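Local coordinates for protein formimidoylglutamase (Bacillus subtilis, PDB 3M1R) that hydrolyses N-formimidoyl-L-glutamate to L-glutamate and formamide in histidine breakdown, using two manganese ions per subunit, at residues D[39-44]-D[119-124]; D[45-50]-D[93-98]; D[142-147]-D[237-242]. All blocks are in the same frame, centred on the assembly; numbering follows the deposited sequence.

Contact 1 of 3, residues D[39-44]-D[119-124]; sequences GPALIG and PDWVPL
Asp120 meets Gly39 through its backbone, and O of Asp120 accepts the N-H of Gly39 at 2.9 Å. Trp121 follows and brings the edge of its indole to strand 39-45. CG stands anti to the backbone N (chi1 177°), and the ring comes to Ala41 by its pyrrole edge. NE1 of Trp121 donates to O of Ala41 at 3.1 Å, a nearly straight bond (168°) that lies in the ring plane. CD1 of Trp121 touches CB of Ala41 at 3.5 Å. At the benzene end, CZ2 of Trp121 packs on CG2 of Ile43, and the two side chains cross at about a right angle. An alanine here removes the indole, and would probably leave Ala41 O with Leu124 N as its one remaining strong donor of this contact and open a gap beside Ile43 CG2.

Strands 39-45 and 121-127 are adjacent parallel strands of the central sheet of the arginase fold. N of Val122 bonds to O of Gly39 at 3.0 Å. O of Val122 takes a weak bond from N of Ala41. Pro123 sets its CG over one face of the indole, toward the rim. Leu124 N reaches O of Ala41 at 3.1 Å, from the face of that carbonyl opposite to the indole N-H, so two donors grip one oxygen. O of Leu124 then accepts the N-H of Ile43. The side chain of Leu124 lies on the sheet face of Pro40 and Leu42. Its CD1 meets CB of Pro40 at 3.8 Å, and its CB meets CD2 of Leu42. Helix 300-318 packs on this face, and helix 100-117 packs on Trp121 and Pro123.

Contact 2 of 3, residues D[45-50]-D[93-98]; sequences VPLSKS and IDIHVT
Val45 lies beside Ile93, both side chains pointing the same way, and CG2 of Val45 meets CD1 of Ile93 at 3.5 Å. Pro46 comes next, at the centre of an inverse gamma turn closed by a weak bond from Leu47 N to Val45 O. Its ring carbon CD is 3.5 Å from O of Ile93. The same Pro46 CD rests on CG1 of Ile95 at 3.6 Å. Leu47 takes the other branch of that isoleucine. Its CD1 touches CG2 of Ile95 at 3.6 Å, the two side chains crossing at about a right angle. Ile95 is thus held by both Pro46 and Leu47. Lys49 runs out extended beyond CG (chi2 167°), alongside Val97. Its NZ donates to O of Val97 at 3.1 Å and also lies near Val97 CG1. The stronger partner of NZ is O of Ser51 in a second subunit. Ile93 itself pairs with an antiparallel strand of a third subunit. The two loops follow neighbouring strands of the sheet. Their chemistry is apolar near the strand ends and polar farther out, where one ammonium group bonds to carbonyls of both subunits and so ties the loop pair to the second subunit.

Contact 3 of 3, residues D[142-147]-D[237-242]; sequences QTKGTT and TDFIFI
Lys144 lays its CB over one face of the Phe239 ring, toward the CD1-CE1 side of the rim, 3.9 Å from the centroid, a CH-pi contact close to the ring normal. Phe239 CG is anti to its own carbonyl carbon (chi1 -53°), on the side of the sheet shared with Thr147, and the ring reaches the loop at Lys144. CE1 of Phe239 comes within 3.0 Å of O of Lys144. Beyond CB the lysine chain bends at chi2, and NZ makes a weak bond to O of Pro119. Gly145 has no side chain here, and a CB would press on CE1 of Phe239 and on the carbonyl before it.

Thr146 O is gripped by two backbone donors, Asp238 N at 2.9 Å and Phe239 N at 3.2 Å. The methyl groups of Thr146 and Thr237 meet, CG2 to CG2, at 3.8 Å. OG1 of Thr237 bonds to O of Val233 in the preceding helix. Thr147 uses both branches. With OG1 beside its backbone N (chi1 -56°), it donates to O of Gly145 at 2.7 Å and ties the loop to the start of the strand. The other branch, CG2, packs on CB of Phe241 at 3.9 Å.

Thr147 and Phe239 form a parallel bridge where strands 147-152 and 239-245 begin side by side. In this arginase fold the far ends of the same strands lead to Asp153 and Asp245. Each binds both calcium ions in this structure, and the catalytic manganese ions are inferred to bind there too.

Overall arrangement
From the N terminus, residues 39-44 open contact 1, and residues 45-50 open contact 2 directly after. Residues 93-98 close contact 2 first; residues 119-124 then close contact 1. Contact 2 is therefore nested inside the loop of contact 1. The two touch where Gly44 O and Ile93 N lie 2.8 Å apart, a probable hydrogen bond. Contact 3 comes later in series, opening at 142-147 and closing at 237-242. Contacts 1 and 3 each join neighbouring strands of the same parallel sheet, and they touch through the lysine of 142-147. Contact 2 joins loops after two strands and faces other subunits. It does not touch contact 3.

Contact 1 of 3, residues D[39-44]-D[119-124]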
# COMPACT_ATOMS: atom_id res chain seq x y z
N GLY D 39 13.69 38.49 -9.11
CA GLY D 39 13.04 37.46 -9.89
C GLY D 39 12.34 36.38 -9.08
O GLY D 39 11.91 36.60 -7.96
N PRO D 40 12.23 35.19 -9.66
CA PRO D 40 11.54 34.06 -9.04
C PRO D 40 12.20 33.64 -7.73
O PRO D 40 13.43 33.65 -7.62
CB PRO D 40 11.70 32.94 -10.07
CG PRO D 40 12.02 33.63 -11.36
CD PRO D 40 12.76 34.87 -11.00
N ALA D 41 11.37 33.29 -6.75
CA ALA D 41 11.85 32.71 -5.50
C ALA D 41 10.71 31.88 -4.90
O ALA D 41 9.55 32.31 -4.93
CB ALA D 41 12.29 33.79 -4.54
N LEU D 42 11.05 30.70 -4.39
CA LEU D 42 10.06 29.77 -3.83
C LEU D 42 9.58 30.14 -2.43
O LEU D 42 10.36 30.60 -1.59
CB LEU D 42 10.65 28.36 -3.75
CG LEU D 42 11.19 27.74 -5.04
CD1 LEU D 42 12.22 26.68 -4.71
CD2 LEU D 42 10.06 27.15 -5.86
N ILE D 43 8.29 29.92 -2.19
CA ILE D 43 7.72 30.06 -0.85
C ILE D 43 6.63 28.99 -0.61
O ILE D 43 5.78 28.77 -1.47
CB ILE D 43 7.17 31.49 -0.60
CG1 ILE D 43 6.85 31.70 0.89
CG2 ILE D 43 5.94 31.77 -1.44
CD1 ILE D 43 6.45 33.11 1.19
N GLY D 44 6.69 28.33 0.54
CA GLY D 44 5.73 27.29 0.89
C GLY D 44 4.59 27.81 1.75
O GLY D 44 4.77 28.71 2.58
N PRO D 119 10.29 44.39 -4.43
CA PRO D 119 9.35 44.63 -5.54
C PRO D 119 9.71 43.85 -6.79
O PRO D 119 8.89 43.79 -7.71
CB PRO D 119 9.51 46.13 -5.81
CG PRO D 119 10.89 46.45 -5.35
CD PRO D 119 11.12 45.57 -4.15
N ASP D 120 10.90 43.26 -6.83
CA ASP D 120 11.28 42.46 -7.97
C ASP D 120 11.06 40.97 -7.74
O ASP D 120 11.43 40.15 -8.58
CB ASP D 120 12.74 42.73 -8.34
CG ASP D 120 12.96 44.16 -8.81
OD1 ASP D 120 13.90 44.81 -8.30
OD2 ASP D 120 12.19 44.63 -9.67
N TRP D 121 10.45 40.61 -6.61
CA TRP D 121 10.11 39.21 -6.35
C TRP D 121 8.90 38.73 -7.16
O TRP D 121 7.86 39.39 -7.22
CB TRP D 121 9.86 38.97 -4.85
CG TRP D 121 9.43 37.56 -4.52
CD1 TRP D 121 9.95 36.40 -5.03
CD2 TRP D 121 8.41 37.17 -3.61
NE1 TRP D 121 9.32 35.32 -4.49
CE2 TRP D 121 8.37 35.77 -3.60
CE3 TRP D 121 7.53 37.88 -2.78
CZ2 TRP D 121 7.48 35.05 -2.83
CZ3 TRP D 121 6.65 37.17 -2.00
CH2 TRP D 121 6.62 35.77 -2.03
N VAL D 122 9.08 37.59 -7.82
CA VAL D 122 7.98 36.92 -8.50
C VAL D 122 7.76 35.60 -7.79
O VAL D 122 8.54 34.68 -7.94
CB VAL D 122 8.33 36.64 -9.96
CG1 VAL D 122 7.18 35.89 -10.64
CG2 VAL D 122 8.65 37.94 -10.68
N PRO D 123 6.69 35.52 -6.98
CA PRO D 123 6.44 34.34 -6.15
C PRO D 123 6.22 33.03 -6.93
O PRO D 123 5.48 32.99 -7.90
CB PRO D 123 5.17 34.72 -5.38
CG PRO D 123 5.23 36.21 -5.29
CD PRO D 123 5.82 36.65 -6.61
N LEU D 124 6.89 31.97 -6.48
CA LEU D 124 6.57 30.61 -6.88
C LEU D 124 6.00 29.99 -5.62
O LEU D 124 6.74 29.54 -4.75
CB LEU D 124 7.81 29.84 -7.34
CG LEU D 124 8.23 30.04 -8.81
CD1 LEU D 124 8.26 31.50 -9.17
CD2 LEU D 124 9.57 29.40 -9.11

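Contact 2 of 3, residues D[45-50]-D[93-98]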
# COMPACT_ATOMS: atom_id res chain seq x y z
N VAL D 45 3.40 27.26 1.53
CA VAL D 45 2.20 27.61 2.30
C VAL D 45 1.47 26.31 2.66
O VAL D 45 0.53 25.92 1.98
CB VAL D 45 1.24 28.51 1.50
CG1 VAL D 45 0.02 28.92 2.36
CG2 VAL D 45 1.96 29.73 0.95
N PRO D 46 1.93 25.63 3.72
CA PRO D 46 1.44 24.30 4.09
C PRO D 46 0.11 24.32 4.85
O PRO D 46 0.05 23.80 5.96
CB PRO D 46 2.55 23.78 5.03
CG PRO D 46 3.46 24.96 5.31
CD PRO D 46 2.87 26.17 4.71
N LEU D 47 -0.93 24.91 4.26
CA LEU D 47 -2.26 24.93 4.87
C LEU D 47 -3.16 23.90 4.19
O LEU D 47 -3.30 23.90 2.97
CB LEU D 47 -2.88 26.33 4.75
CG LEU D 47 -4.30 26.57 5.29
CD1 LEU D 47 -4.31 26.64 6.80
CD2 LEU D 47 -4.85 27.86 4.74
N SER D 48 -3.77 23.03 4.99
CA SER D 48 -4.69 22.07 4.43
C SER D 48 -5.87 21.77 5.34
O SER D 48 -6.72 20.95 5.01
CB SER D 48 -3.96 20.77 4.05
OG SER D 48 -3.30 20.20 5.17
N LYS D 49 -5.93 22.43 6.50
CA LYS D 49 -7.03 22.15 7.43
C LYS D 49 -8.32 22.87 7.04
O LYS D 49 -9.38 22.58 7.59
CB LYS D 49 -6.62 22.46 8.88
CG LYS D 49 -5.99 21.25 9.57
CD LYS D 49 -5.31 21.61 10.87
CE LYS D 49 -4.53 20.43 11.42
NZ LYS D 49 -3.66 20.78 12.58
N SER D 50 -8.21 23.79 6.09
CA SER D 50 -9.38 24.51 5.56
C SER D 50 -10.16 23.64 4.58
O SER D 50 -11.32 23.91 4.27
CB SER D 50 -8.95 25.81 4.89
OG SER D 50 -7.73 25.62 4.19
N ILE D 93 5.44 29.87 5.07
CA ILE D 93 4.62 30.75 5.86
C ILE D 93 4.09 29.98 7.03
O ILE D 93 3.54 28.89 6.86
CB ILE D 93 3.47 31.32 5.05
CG1 ILE D 93 4.04 32.16 3.91
CG2 ILE D 93 2.58 32.17 5.95
CD1 ILE D 93 3.04 32.51 2.86
N ASP D 94 4.27 30.53 8.22
CA ASP D 94 3.80 29.86 9.43
C ASP D 94 2.29 29.63 9.41
O ASP D 94 1.51 30.53 9.12
CB ASP D 94 4.20 30.66 10.66
CG ASP D 94 3.69 30.03 11.93
OD1 ASP D 94 4.28 29.03 12.37
OD2 ASP D 94 2.68 30.53 12.46
N ILE D 95 1.88 28.41 9.74
CA ILE D 95 0.46 28.08 9.74
C ILE D 95 0.01 27.72 11.15
O ILE D 95 0.65 26.92 11.84
CB ILE D 95 0.16 26.89 8.80
CG1 ILE D 95 0.60 27.20 7.37
CG2 ILE D 95 -1.34 26.53 8.85
CD1 ILE D 95 -0.02 28.45 6.79
N HIS D 96 -1.08 28.33 11.59
CA HIS D 96 -1.61 28.01 12.91
C HIS D 96 -2.17 26.59 12.96
O HIS D 96 -3.01 26.21 12.14
CB HIS D 96 -2.70 28.99 13.30
CG HIS D 96 -3.00 28.97 14.77
ND1 HIS D 96 -3.05 30.12 15.53
CD2 HIS D 96 -3.23 27.94 15.62
CE1 HIS D 96 -3.32 29.80 16.78
NE2 HIS D 96 -3.43 28.49 16.86
N VAL D 97 -1.71 25.81 13.94
CA VAL D 97 -2.22 24.45 14.11
C VAL D 97 -3.75 24.44 14.16
O VAL D 97 -4.40 23.60 13.54
CB VAL D 97 -1.68 23.79 15.40
CG1 VAL D 97 -2.18 22.34 15.50
CG2 VAL D 97 -0.16 23.85 15.46
N THR D 98 -4.30 25.43 14.87
CA THR D 98 -5.72 25.49 15.24
C THR D 98 -6.61 26.38 14.36
O THR D 98 -7.54 25.89 13.72
CB THR D 98 -5.85 25.96 16.71
OG1 THR D 98 -5.53 24.88 17.59
CG2 THR D 98 -7.26 26.49 17.00

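Contact 3 of 3, residues D[142-147]-D[237-242]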
# COMPACT_ATOMS: atom_id res chain seq x y z
N GLN D 142 -3.15 44.02 -3.89
CA GLN D 142 -3.02 45.23 -3.10
C GLN D 142 -1.59 45.70 -2.93
O GLN D 142 -1.31 46.61 -2.15
CB GLN D 142 -3.68 45.06 -1.74
CG GLN D 142 -5.17 44.80 -1.81
CD GLN D 142 -5.74 44.56 -0.44
OE1 GLN D 142 -4.99 44.44 0.53
NE2 GLN D 142 -7.06 44.49 -0.35
N THR D 143 -0.66 45.08 -3.65
CA THR D 143 0.72 45.52 -3.62
C THR D 143 1.19 45.86 -5.03
O THR D 143 2.07 46.68 -5.22
CB THR D 143 1.65 44.44 -3.02
OG1 THR D 143 1.13 44.03 -1.75
CG2 THR D 143 3.03 45.00 -2.80
N LYS D 144 0.57 45.23 -6.02
CA LYS D 144 1.01 45.36 -7.40
C LYS D 144 0.09 46.25 -8.21
O LYS D 144 0.54 47.18 -8.89
CB LYS D 144 1.14 43.99 -8.04
CG LYS D 144 2.26 43.14 -7.44
CD LYS D 144 3.61 43.85 -7.61
CE LYS D 144 4.74 43.04 -7.00
NZ LYS D 144 6.03 43.77 -7.05
N GLY D 145 -1.21 45.98 -8.14
CA GLY D 145 -2.19 46.75 -8.88
C GLY D 145 -3.26 45.85 -9.47
O GLY D 145 -3.39 44.69 -9.08
N THR D 146 -4.02 46.39 -10.42
CA THR D 146 -5.08 45.62 -11.08
C THR D 146 -4.55 44.32 -11.68
O THR D 146 -3.75 44.33 -12.62
CB THR D 146 -5.77 46.45 -12.16
OG1 THR D 146 -6.36 47.61 -11.56
CG2 THR D 146 -6.87 45.62 -12.82
N THR D 147 -5.02 43.20 -11.15
CA THR D 147 -4.45 41.91 -11.49
C THR D 147 -5.46 41.00 -12.20
O THR D 147 -6.63 40.93 -11.83
CB THR D 147 -3.92 41.21 -10.21
OG1 THR D 147 -2.98 42.08 -9.57
CG2 THR D 147 -3.24 39.88 -10.53
N THR D 237 -5.78 45.10 -17.59
CA THR D 237 -5.06 44.82 -16.35
C THR D 237 -3.57 45.12 -16.43
O THR D 237 -2.99 45.23 -17.52
CB THR D 237 -5.26 43.36 -15.90
OG1 THR D 237 -4.80 42.48 -16.92
CG2 THR D 237 -6.73 43.08 -15.64
N ASP D 238 -2.95 45.26 -15.26
CA ASP D 238 -1.53 45.59 -15.18
C ASP D 238 -0.65 44.37 -14.96
O ASP D 238 0.50 44.36 -15.37
CB ASP D 238 -1.29 46.60 -14.07
CG ASP D 238 -1.72 48.00 -14.45
OD1 ASP D 238 -1.53 48.38 -15.63
OD2 ASP D 238 -2.26 48.71 -13.58
N PHE D 239 -1.19 43.35 -14.30
CA PHE D 239 -0.43 42.13 -14.00
C PHE D 239 -1.28 40.88 -14.17
O PHE D 239 -2.51 40.94 -14.12
CB PHE D 239 0.09 42.16 -12.57
CG PHE D 239 0.87 43.39 -12.23
CD1 PHE D 239 0.23 44.53 -11.79
CD2 PHE D 239 2.25 43.39 -12.33
CE1 PHE D 239 0.94 45.66 -11.47
CE2 PHE D 239 2.98 44.53 -12.01
CZ PHE D 239 2.32 45.66 -11.57
N ILE D 240 -0.62 39.75 -14.35
CA ILE D 240 -1.30 38.47 -14.39
C ILE D 240 -0.76 37.57 -13.29
O ILE D 240 0.43 37.59 -13.00
CB ILE D 240 -1.15 37.78 -15.76
CG1 ILE D 240 0.32 37.48 -16.03
CG2 ILE D 240 -1.71 38.66 -16.87
CD1 ILE D 240 0.62 37.29 -17.50
N PHE D 241 -1.66 36.81 -12.65
CA PHE D 241 -1.28 35.83 -11.65
C PHE D 241 -1.79 34.47 -12.11
O PHE D 241 -2.93 34.34 -12.53
CB PHE D 241 -1.87 36.19 -10.28
CG PHE D 241 -1.51 35.21 -9.17
CD1 PHE D 241 -0.31 35.32 -8.49
CD2 PHE D 241 -2.39 34.21 -8.81
CE1 PHE D 241 0.01 34.44 -7.47
CE2 PHE D 241 -2.08 33.32 -7.78
CZ PHE D 241 -0.88 33.44 -7.11
N ILE D 242 -0.92 33.48 -12.05
CA ILE D 242 -1.25 32.15 -12.53
C ILE D 242 -1.55 31.26 -11.33
O ILE D 242 -0.67 31.02 -10.50
CB ILE D 242 -0.08 31.53 -13.31
CG1 ILE D 242 0.30 32.39 -14.52
CG2 ILE D 242 -0.43 30.12 -13.76
CD1 ILE D 242 1.51 31.83 -15.23